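Local coordinates for S-layer domain-containing protein (PDB 4QVS) that is of unknown function but carries a concanavalin A-like lectin/glucanase domain and may act in carbohydrate recognition at the bacterial cell surface, at residues A[36-41]-A[54-59]; A[62-67]-A[88-93]; A[71-76]-A[98-103]; A[129-132]-A[136-139]. All coordinates share one frame; numbering follows the deposited sequence.

Interaction 1. Residues A[36-41]-A[54-59]; sequences SANGVV and VDDYVA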
# COMPACT_ATOMS: atom_id res chain seq x y z
N SER A 36 31.01 2.65 -2.84
CA SER A 36 30.47 3.43 -1.73
C SER A 36 31.60 3.77 -0.81
O SER A 36 32.46 2.92 -0.53
CB SER A 36 29.41 2.61 -0.95
OG SER A 36 28.84 3.41 0.07
N ALA A 37 31.66 5.02 -0.36
CA ALA A 37 32.69 5.38 0.58
C ALA A 37 32.31 4.85 1.97
O ALA A 37 33.13 4.82 2.85
CB ALA A 37 32.89 6.88 0.61
N ASN A 38 31.07 4.42 2.14
CA ASN A 38 30.65 3.89 3.45
C ASN A 38 31.21 2.50 3.70
O ASN A 38 31.59 2.21 4.82
CB ASN A 38 29.12 3.84 3.55
CG ASN A 38 28.48 5.22 3.55
OD1 ASN A 38 28.91 6.11 4.27
ND2 ASN A 38 27.42 5.40 2.75
N GLY A 39 31.31 1.67 2.66
CA GLY A 39 31.68 0.25 2.85
C GLY A 39 30.44 -0.46 3.44
O GLY A 39 29.33 0.08 3.42
N VAL A 40 30.60 -1.68 3.96
CA VAL A 40 29.46 -2.38 4.58
C VAL A 40 29.42 -2.03 6.06
O VAL A 40 30.46 -1.76 6.66
CB VAL A 40 29.45 -3.91 4.36
CG1 VAL A 40 29.26 -4.22 2.88
CG2 VAL A 40 30.70 -4.60 4.91
N VAL A 41 28.25 -2.02 6.66
CA VAL A 41 28.13 -1.61 8.07
C VAL A 41 27.08 -2.46 8.80
O VAL A 41 26.29 -3.13 8.12
CB VAL A 41 27.76 -0.11 8.16
CG1 VAL A 41 28.84 0.78 7.52
CG2 VAL A 41 26.43 0.15 7.49
N VAL A 54 23.53 9.26 -3.53
CA VAL A 54 24.16 10.30 -4.36
C VAL A 54 24.82 9.64 -5.54
O VAL A 54 24.48 9.91 -6.66
CB VAL A 54 25.22 11.10 -3.56
CG1 VAL A 54 25.90 12.15 -4.45
CG2 VAL A 54 24.58 11.78 -2.37
N ASP A 55 25.76 8.73 -5.30
CA ASP A 55 26.44 8.08 -6.43
C ASP A 55 26.90 6.65 -6.13
O ASP A 55 27.62 6.05 -6.90
CB ASP A 55 27.60 8.95 -6.86
CG ASP A 55 28.58 9.28 -5.75
OD1 ASP A 55 28.70 8.56 -4.75
OD2 ASP A 55 29.27 10.30 -5.90
N ASP A 56 26.41 6.09 -5.04
CA ASP A 56 26.76 4.74 -4.62
C ASP A 56 25.88 3.70 -5.25
O ASP A 56 24.67 3.89 -5.37
CB ASP A 56 26.57 4.60 -3.08
CG ASP A 56 27.55 5.40 -2.31
OD1 ASP A 56 28.46 6.05 -2.92
OD2 ASP A 56 27.43 5.40 -1.08
N TYR A 57 26.46 2.53 -5.54
CA TYR A 57 25.70 1.40 -6.11
C TYR A 57 26.47 0.09 -6.03
O TYR A 57 27.61 0.06 -5.63
CB TYR A 57 25.37 1.67 -7.60
CG TYR A 57 26.62 1.75 -8.45
CD1 TYR A 57 27.36 2.91 -8.46
CD2 TYR A 57 27.03 0.70 -9.26
CE1 TYR A 57 28.51 3.01 -9.25
CE2 TYR A 57 28.20 0.82 -10.08
CZ TYR A 57 28.92 1.99 -10.02
OH TYR A 57 30.11 2.20 -10.74
N VAL A 58 25.86 -0.97 -6.52
CA VAL A 58 26.50 -2.25 -6.54
C VAL A 58 26.44 -2.78 -7.94
O VAL A 58 25.38 -2.78 -8.55
CB VAL A 58 25.75 -3.25 -5.60
CG1 VAL A 58 26.43 -4.60 -5.63
CG2 VAL A 58 25.72 -2.67 -4.18
N ALA A 59 27.59 -3.25 -8.44
CA ALA A 59 27.64 -3.87 -9.74
C ALA A 59 27.59 -5.36 -9.49
O ALA A 59 28.35 -5.89 -8.67
CB ALA A 59 28.94 -3.51 -10.50
O HOH W 1 29.28 6.59 0.08
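S36 and D56 meet hydroxyl to carboxylate, where the loop leaving strand 32-35 passes the turn that enters strand 57-60. D56 points its side chain at the loop. Its CG lies beside its own backbone N (chi1 -68°), and OD2 comes to 2.7 Å from S36 OG. The other oxygen, OD1, rests alongside the serine backbone, 3.5 Å from S36 CA. S36 OG swings anti to the serine N (chi1 -176°), which puts it within reach of two acceptors, D56 OD2 and the backbone carbonyl of S50; its single proton could serve either. The same oxygen accepts a hydrogen bond from N38 N at 3.2 Å, closing an ST turn.

The N38 side chain crosses that of D56 at about a right angle, the amide and carboxylate planes 84° apart. N38 ND2 stays 3.8 Å from D56 OD2 and bonds instead to S50 O on strand 47-52. A water links the segments, accepting from A37 N at 2.9 Å and donating to D56 OD2. Next along the chain, Y57 stacks on Y35 and makes a cation-pi contact with K181 of the second subunit.

D56 OD2 takes the backbone N-H of D52 and the water's proton, and perhaps the serine's, linking the segment to the end of strand 47-52. The D52 N-H and the water would tend to favour an ionised carboxylate although the residue is buried, whereas D55 OD1, an acceptor 3.1 Å from D56 OD1, would work the other way.

Interaction 2. Residues A[62-67]-A[88-93]; sequences DGIAGT and FDFFDS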
# COMPACT_ATOMS: atom_id res chain seq x y z
N ASP A 62 28.01 -9.85 -14.85
CA ASP A 62 27.23 -9.99 -16.08
C ASP A 62 26.59 -11.36 -16.14
O ASP A 62 27.19 -12.32 -15.71
CB ASP A 62 28.14 -9.88 -17.33
CG ASP A 62 28.90 -8.56 -17.42
OD1 ASP A 62 28.67 -7.64 -16.60
OD2 ASP A 62 29.76 -8.43 -18.34
N GLY A 63 25.39 -11.46 -16.70
CA GLY A 63 24.71 -12.74 -16.91
C GLY A 63 23.91 -13.29 -15.72
O GLY A 63 23.16 -14.23 -15.84
N ILE A 64 24.03 -12.67 -14.58
CA ILE A 64 23.43 -13.25 -13.40
C ILE A 64 21.94 -13.59 -13.52
O ILE A 64 21.53 -14.61 -13.00
CB ILE A 64 23.82 -12.46 -12.14
CG1 ILE A 64 23.49 -13.32 -10.91
CG2 ILE A 64 23.20 -11.06 -12.12
CD1 ILE A 64 24.12 -12.77 -9.65
N ALA A 65 21.17 -12.81 -14.30
CA ALA A 65 19.72 -13.06 -14.48
C ALA A 65 19.17 -13.29 -15.89
O ALA A 65 18.00 -13.65 -16.02
CB ALA A 65 18.91 -11.94 -13.82
N GLY A 66 19.99 -13.17 -16.93
CA GLY A 66 19.48 -13.28 -18.30
C GLY A 66 19.40 -14.64 -18.96
O GLY A 66 19.28 -14.74 -20.18
N THR A 67 19.44 -15.71 -18.18
CA THR A 67 19.39 -17.04 -18.77
C THR A 67 18.21 -17.85 -18.24
O THR A 67 18.16 -19.05 -18.42
CB THR A 67 20.71 -17.80 -18.51
OG1 THR A 67 20.79 -18.92 -19.40
CG2 THR A 67 20.82 -18.28 -17.06
N PHE A 88 16.90 -2.01 -8.54
CA PHE A 88 17.76 -2.89 -9.35
C PHE A 88 17.46 -2.71 -10.85
O PHE A 88 16.37 -2.26 -11.26
CB PHE A 88 17.76 -4.38 -8.93
CG PHE A 88 16.50 -5.14 -9.23
CD1 PHE A 88 16.10 -5.40 -10.53
CD2 PHE A 88 15.73 -5.68 -8.18
CE1 PHE A 88 14.95 -6.10 -10.80
CE2 PHE A 88 14.61 -6.40 -8.45
CZ PHE A 88 14.21 -6.62 -9.75
N ASP A 89 18.41 -3.11 -11.67
CA ASP A 89 18.26 -2.95 -13.13
C ASP A 89 19.17 -3.96 -13.76
O ASP A 89 20.33 -4.06 -13.42
CB ASP A 89 18.54 -1.50 -13.48
CG ASP A 89 18.58 -1.22 -14.96
OD1 ASP A 89 17.98 -1.92 -15.77
OD2 ASP A 89 19.15 -0.18 -15.28
N PHE A 90 18.57 -4.81 -14.58
CA PHE A 90 19.24 -5.83 -15.33
C PHE A 90 18.85 -5.48 -16.75
O PHE A 90 17.67 -5.44 -17.11
CB PHE A 90 18.79 -7.23 -14.96
CG PHE A 90 19.09 -7.60 -13.52
CD1 PHE A 90 20.32 -8.10 -13.15
CD2 PHE A 90 18.13 -7.40 -12.54
CE1 PHE A 90 20.58 -8.44 -11.82
CE2 PHE A 90 18.38 -7.74 -11.21
CZ PHE A 90 19.60 -8.25 -10.85
N PHE A 91 19.87 -5.22 -17.56
CA PHE A 91 19.63 -4.69 -18.90
C PHE A 91 20.62 -5.28 -19.94
O PHE A 91 21.70 -5.69 -19.61
CB PHE A 91 19.75 -3.16 -18.83
CG PHE A 91 21.10 -2.65 -18.31
CD1 PHE A 91 21.37 -2.59 -16.96
CD2 PHE A 91 22.07 -2.20 -19.20
CE1 PHE A 91 22.58 -2.14 -16.49
CE2 PHE A 91 23.31 -1.74 -18.75
CZ PHE A 91 23.57 -1.70 -17.39
N ASP A 92 20.16 -5.34 -21.18
CA ASP A 92 20.93 -5.85 -22.33
C ASP A 92 22.19 -5.01 -22.46
O ASP A 92 22.10 -3.79 -22.46
CB ASP A 92 20.06 -5.71 -23.60
CG ASP A 92 20.81 -6.04 -24.91
OD1 ASP A 92 21.77 -6.81 -24.90
OD2 ASP A 92 20.43 -5.52 -25.97
N SER A 93 23.35 -5.66 -22.54
CA SER A 93 24.59 -4.91 -22.75
C SER A 93 24.65 -4.32 -24.20
O SER A 93 25.35 -3.34 -24.45
CB SER A 93 25.82 -5.80 -22.47
OG SER A 93 25.96 -6.84 -23.43
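F90 turns its ring toward I64 and A65 in what is probably a concanavalin A-like beta-sandwich, where the loop between strands 57-60 and 71-79 packs on strand 85-91. All three touching residues are buried.

The direct contacts are apolar. The A65 methyl sits above one face of the F90 ring, displaced toward the rim, with CB 4.1 Å from CD1. I64 comes in at a slant, its CG2 methyl 3.7 Å from F90 CE1. With I64 CG1 anti to the backbone N (chi1 -165°), CG2 falls between that N and the carbonyl carbon, on the side toward the phenylalanine. I64 also packs on A7 and Y9 of strand 7-9 and on I206 of the second subunit, so the isoleucine joins three parts of the dimer.

Hydrogen bonding belongs to the surroundings. The backbone of F90 pairs with M100 in the neighbouring strand 99-104, and residues 88-91 also form an antiparallel ladder with a strand of the second subunit. Polar links also run to that subunit: D62 makes a salt bridge with K176 and D89 a hydrogen bond with H183, both of the second subunit.

Aromatic packing continues within the strand. F88 meets the F90 ring at its edge, where F88 CE1 lies in the ring plane; the closest pair there is F88 CD1 and F90 CE2, 3.3 Å apart.

Interaction 3. Residues A[71-76]-A[98-103]; sequences FTIAFW and KYMRLT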
# COMPACT_ATOMS: atom_id res chain seq x y z
N PHE A 71 11.72 -16.76 -12.75
CA PHE A 71 12.72 -16.38 -11.75
C PHE A 71 12.15 -15.65 -10.54
O PHE A 71 10.98 -15.28 -10.50
CB PHE A 71 13.75 -15.44 -12.42
CG PHE A 71 13.17 -14.12 -12.83
CD1 PHE A 71 13.02 -13.08 -11.89
CD2 PHE A 71 12.72 -13.91 -14.13
CE1 PHE A 71 12.45 -11.87 -12.25
CE2 PHE A 71 12.14 -12.71 -14.49
CZ PHE A 71 12.01 -11.69 -13.55
N THR A 72 13.02 -15.47 -9.55
CA THR A 72 12.75 -14.67 -8.39
C THR A 72 13.94 -13.79 -8.03
O THR A 72 15.09 -14.21 -8.09
CB THR A 72 12.39 -15.54 -7.14
OG1 THR A 72 11.32 -16.42 -7.45
CG2 THR A 72 11.99 -14.68 -5.99
N ILE A 73 13.67 -12.54 -7.71
CA ILE A 73 14.64 -11.66 -7.17
C ILE A 73 14.11 -11.20 -5.84
O ILE A 73 13.01 -10.62 -5.77
CB ILE A 73 14.88 -10.41 -8.04
CG1 ILE A 73 15.39 -10.84 -9.40
CG2 ILE A 73 15.91 -9.53 -7.33
CD1 ILE A 73 15.37 -9.74 -10.43
N ALA A 74 14.91 -11.39 -4.80
CA ALA A 74 14.44 -11.07 -3.47
C ALA A 74 15.55 -10.53 -2.63
O ALA A 74 16.68 -10.99 -2.71
CB ALA A 74 13.84 -12.31 -2.85
N PHE A 75 15.21 -9.57 -1.80
CA PHE A 75 16.19 -8.98 -0.95
C PHE A 75 15.52 -8.21 0.15
O PHE A 75 14.36 -7.89 0.09
CB PHE A 75 17.01 -7.99 -1.78
CG PHE A 75 16.15 -6.98 -2.48
CD1 PHE A 75 15.54 -7.30 -3.69
CD2 PHE A 75 15.90 -5.74 -1.91
CE1 PHE A 75 14.72 -6.39 -4.33
CE2 PHE A 75 15.07 -4.83 -2.54
CZ PHE A 75 14.48 -5.16 -3.74
N TRP A 76 16.33 -7.82 1.11
CA TRP A 76 15.88 -6.94 2.17
C TRP A 76 16.34 -5.54 1.83
O TRP A 76 17.48 -5.38 1.37
CB TRP A 76 16.54 -7.33 3.47
CG TRP A 76 15.92 -8.46 4.13
CD1 TRP A 76 16.26 -9.78 4.05
CD2 TRP A 76 14.82 -8.37 5.06
NE1 TRP A 76 15.41 -10.54 4.88
CE2 TRP A 76 14.52 -9.69 5.50
CE3 TRP A 76 14.06 -7.31 5.55
CZ2 TRP A 76 13.47 -9.97 6.43
CZ3 TRP A 76 13.00 -7.58 6.48
CH2 TRP A 76 12.73 -8.91 6.90
N LYS A 98 16.03 -2.76 -23.68
CA LYS A 98 15.75 -4.14 -23.36
C LYS A 98 16.25 -4.34 -21.93
O LYS A 98 17.46 -4.46 -21.68
CB LYS A 98 16.48 -5.08 -24.30
CG LYS A 98 15.86 -5.23 -25.68
CD LYS A 98 16.48 -6.42 -26.42
CE LYS A 98 15.94 -6.62 -27.82
NZ LYS A 98 16.30 -5.50 -28.73
N TYR A 99 15.32 -4.36 -20.98
CA TYR A 99 15.73 -4.40 -19.59
C TYR A 99 14.57 -4.72 -18.67
O TYR A 99 13.42 -4.73 -19.12
CB TYR A 99 16.27 -3.02 -19.17
CG TYR A 99 15.30 -1.83 -19.26
CD1 TYR A 99 14.43 -1.50 -18.19
CD2 TYR A 99 15.28 -0.99 -20.37
CE1 TYR A 99 13.57 -0.42 -18.27
CE2 TYR A 99 14.44 0.09 -20.47
CZ TYR A 99 13.58 0.37 -19.41
OH TYR A 99 12.77 1.45 -19.52
N MSE A 100 14.89 -4.97 -17.39
CA MSE A 100 13.88 -5.12 -16.35
C MSE A 100 14.48 -4.39 -15.18
O MSE A 100 15.67 -4.47 -14.93
CB MSE A 100 13.36 -6.54 -16.19
CG MSE A 100 14.25 -7.40 -15.32
SE MSE A 100 13.84 -9.28 -15.69
CE MSE A 100 15.05 -9.61 -14.25
N ARG A 101 13.65 -3.60 -14.50
CA ARG A 101 14.09 -2.71 -13.47
C ARG A 101 13.06 -2.55 -12.32
O ARG A 101 11.88 -2.34 -12.58
CB ARG A 101 14.24 -1.39 -14.17
CG ARG A 101 14.80 -0.26 -13.35
CD ARG A 101 15.20 0.88 -14.27
NE ARG A 101 14.06 1.44 -15.04
CZ ARG A 101 14.11 2.60 -15.70
NH1 ARG A 101 15.22 3.31 -15.73
NH2 ARG A 101 13.03 3.05 -16.36
N LEU A 102 13.50 -2.60 -11.08
CA LEU A 102 12.57 -2.45 -9.94
C LEU A 102 12.87 -1.08 -9.43
O LEU A 102 14.04 -0.73 -9.26
CB LEU A 102 12.78 -3.48 -8.83
CG LEU A 102 11.84 -3.33 -7.60
CD1 LEU A 102 10.44 -3.77 -7.91
CD2 LEU A 102 12.37 -4.16 -6.45
N THR A 103 11.83 -0.27 -9.21
CA THR A 103 12.02 1.06 -8.75
C THR A 103 11.14 1.40 -7.52
O THR A 103 10.06 0.83 -7.32
CB THR A 103 11.67 2.03 -9.85
OG1 THR A 103 10.35 1.76 -10.28
CG2 THR A 103 12.62 1.84 -11.10
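M100, a selenomethionine, lays its tip obliquely against the ring of F71, with SE 3.7 Å from F71 CZ. Measured to the ring centroid the selenium is 4.6 Å away and 48° off the normal, a Met-aromatic contact that is neither squarely over the face nor in the plane. M100 CG stands between its backbone N and carbonyl carbon (chi1 83°), and the extended chain beyond it carries CE across to the opposing strand. There CE also touches the end of I73, tip to tip, 3.8 Å from I73 CD1.

The two strands, 71-76 and 99-103, lie in facing layers of the beta-sandwich. Their axes come no closer than 10.9 Å and run in similar directions, 29° apart, so the layers meet through side chains. Alternate residues do this: F71, I73 and F75 from one layer, M100 and L102 from the other. Strand 71-76 pairs along its length with a strand of the second subunit, and L143 of that subunit packs on F71.

Further along, L102 meets F75 at the ring edge rather than over a face. Its CD2 methyl lies close to the ring plane, 3.6 Å from F75 CZ and 3.9 Å from F75 CE1.

Interaction 4. Residues A[129-132]-A[136-139]; sequences SALT and WKHV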
# COMPACT_ATOMS: atom_id res chain seq x y z
N SER A 129 -1.65 1.78 -3.05
CA SER A 129 -1.60 3.05 -2.31
C SER A 129 -1.98 2.76 -0.84
O SER A 129 -2.49 1.69 -0.53
CB SER A 129 -2.57 4.09 -2.90
OG SER A 129 -2.66 4.01 -4.30
N ALA A 130 -1.70 3.75 0.02
CA ALA A 130 -1.96 3.74 1.46
C ALA A 130 -2.30 5.21 1.83
O ALA A 130 -2.15 6.09 0.97
CB ALA A 130 -0.72 3.28 2.22
N LEU A 131 -2.74 5.48 3.06
CA LEU A 131 -3.03 6.88 3.47
C LEU A 131 -1.82 7.56 4.04
O LEU A 131 -1.30 7.12 5.05
CB LEU A 131 -4.13 6.96 4.54
CG LEU A 131 -5.55 6.75 4.11
CD1 LEU A 131 -6.46 6.82 5.38
CD2 LEU A 131 -5.93 7.82 3.10
N THR A 132 -1.45 8.68 3.43
CA THR A 132 -0.23 9.43 3.77
C THR A 132 -0.59 10.58 4.65
O THR A 132 -1.62 11.21 4.45
CB THR A 132 0.42 10.00 2.50
OG1 THR A 132 0.61 8.95 1.56
CG2 THR A 132 1.76 10.67 2.82
N TRP A 136 -4.83 14.68 1.51
CA TRP A 136 -6.23 14.34 1.18
C TRP A 136 -6.33 13.14 0.25
O TRP A 136 -5.72 13.14 -0.81
CB TRP A 136 -6.94 15.52 0.47
CG TRP A 136 -7.46 16.59 1.39
CD1 TRP A 136 -6.94 17.84 1.59
CD2 TRP A 136 -8.61 16.49 2.24
NE1 TRP A 136 -7.71 18.52 2.51
CE2 TRP A 136 -8.74 17.72 2.91
CE3 TRP A 136 -9.55 15.49 2.47
CZ2 TRP A 136 -9.79 17.97 3.83
CZ3 TRP A 136 -10.59 15.74 3.37
CH2 TRP A 136 -10.70 16.97 4.03
N LYS A 137 -7.08 12.12 0.62
CA LYS A 137 -7.29 10.98 -0.27
C LYS A 137 -8.77 10.57 -0.24
O LYS A 137 -9.47 10.90 0.70
CB LYS A 137 -6.36 9.81 0.10
CG LYS A 137 -4.89 10.00 -0.29
CD LYS A 137 -4.09 8.70 -0.15
CE LYS A 137 -2.77 8.71 -0.94
NZ LYS A 137 -1.81 9.65 -0.32
N HIS A 138 -9.23 9.89 -1.29
CA HIS A 138 -10.60 9.42 -1.33
C HIS A 138 -10.63 7.97 -0.90
O HIS A 138 -9.84 7.17 -1.35
CB HIS A 138 -11.20 9.55 -2.73
CG HIS A 138 -12.67 9.25 -2.77
ND1 HIS A 138 -13.17 8.03 -3.18
CD2 HIS A 138 -13.74 9.98 -2.38
CE1 HIS A 138 -14.49 8.03 -3.06
NE2 HIS A 138 -14.86 9.21 -2.59
N VAL A 139 -11.54 7.62 0.01
CA VAL A 139 -11.65 6.24 0.41
C VAL A 139 -13.06 5.72 0.20
O VAL A 139 -14.02 6.44 0.42
CB VAL A 139 -11.26 6.07 1.88
CG1 VAL A 139 -11.43 4.62 2.31
CG2 VAL A 139 -9.83 6.52 2.13
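K137 points toward the loop 129-132, and its long side chain runs past L131 in the opposite sense, flank against flank. The first carbon of the lysine already touches: K137 CB is 3.6 Å from L131 CD2. Farther out, K137 CD keeps to the same leucine methyl at 3.8 Å, and K137 CE passes the backbone carbonyl of A130, 3.3 Å from its oxygen. The chain then bends at its last torsion (chi4 70°), bringing the ammonium group round to the threonine hydroxyl, where K137 NZ donates a hydrogen bond to T132 OG1 at 3.1 Å. The lysine thus lies along the loop over three consecutive residues, its aliphatic part on L131 and its charge on a polar side chain.

H138, next in the strand, points away from the loop. Its ring meets W76 of the second subunit edge-to-face, and its backbone N is bonded to the side chain of N153.

V139 turns back toward the loop. Its CG2 methyl lies 4.2 Å from L131 CD2, so that one leucine branch touches both residues on this side of the strand; I110 of the second subunit packs on L131 too.

The alternation of K137 and V139 toward the loop with H138 away from it is that of a beta strand. Residues 137-139 pair antiparallel with a strand of the second subunit, consistent with a concanavalin A-like sandwich completed by strand exchange between two copies.

Along the chain interaction 1 closes first, interactions 2 and 3 interleave, and interaction 4 comes last. Interactions 2 and 3 are direct neighbours, centres 10 Å apart: strands 85-91 and 99-104 lie side by side in one sheet, with a probable hydrogen bond from D92 N to K98 O (2.9 Å), while the F88 ring reaches I73 of strand 71-79. Interaction 1 lies 20 Å from interaction 2 and 19 Å from interaction 3 between centres; its segment 54-59 adjoins 62-67 in sequence, with no other touch. Interaction 4 stands apart, 27 Å from interaction 3 between centres and across the chain's middle. All four touch the second subunit, consistent with an intertwined dimer whose sheets are built from both chains.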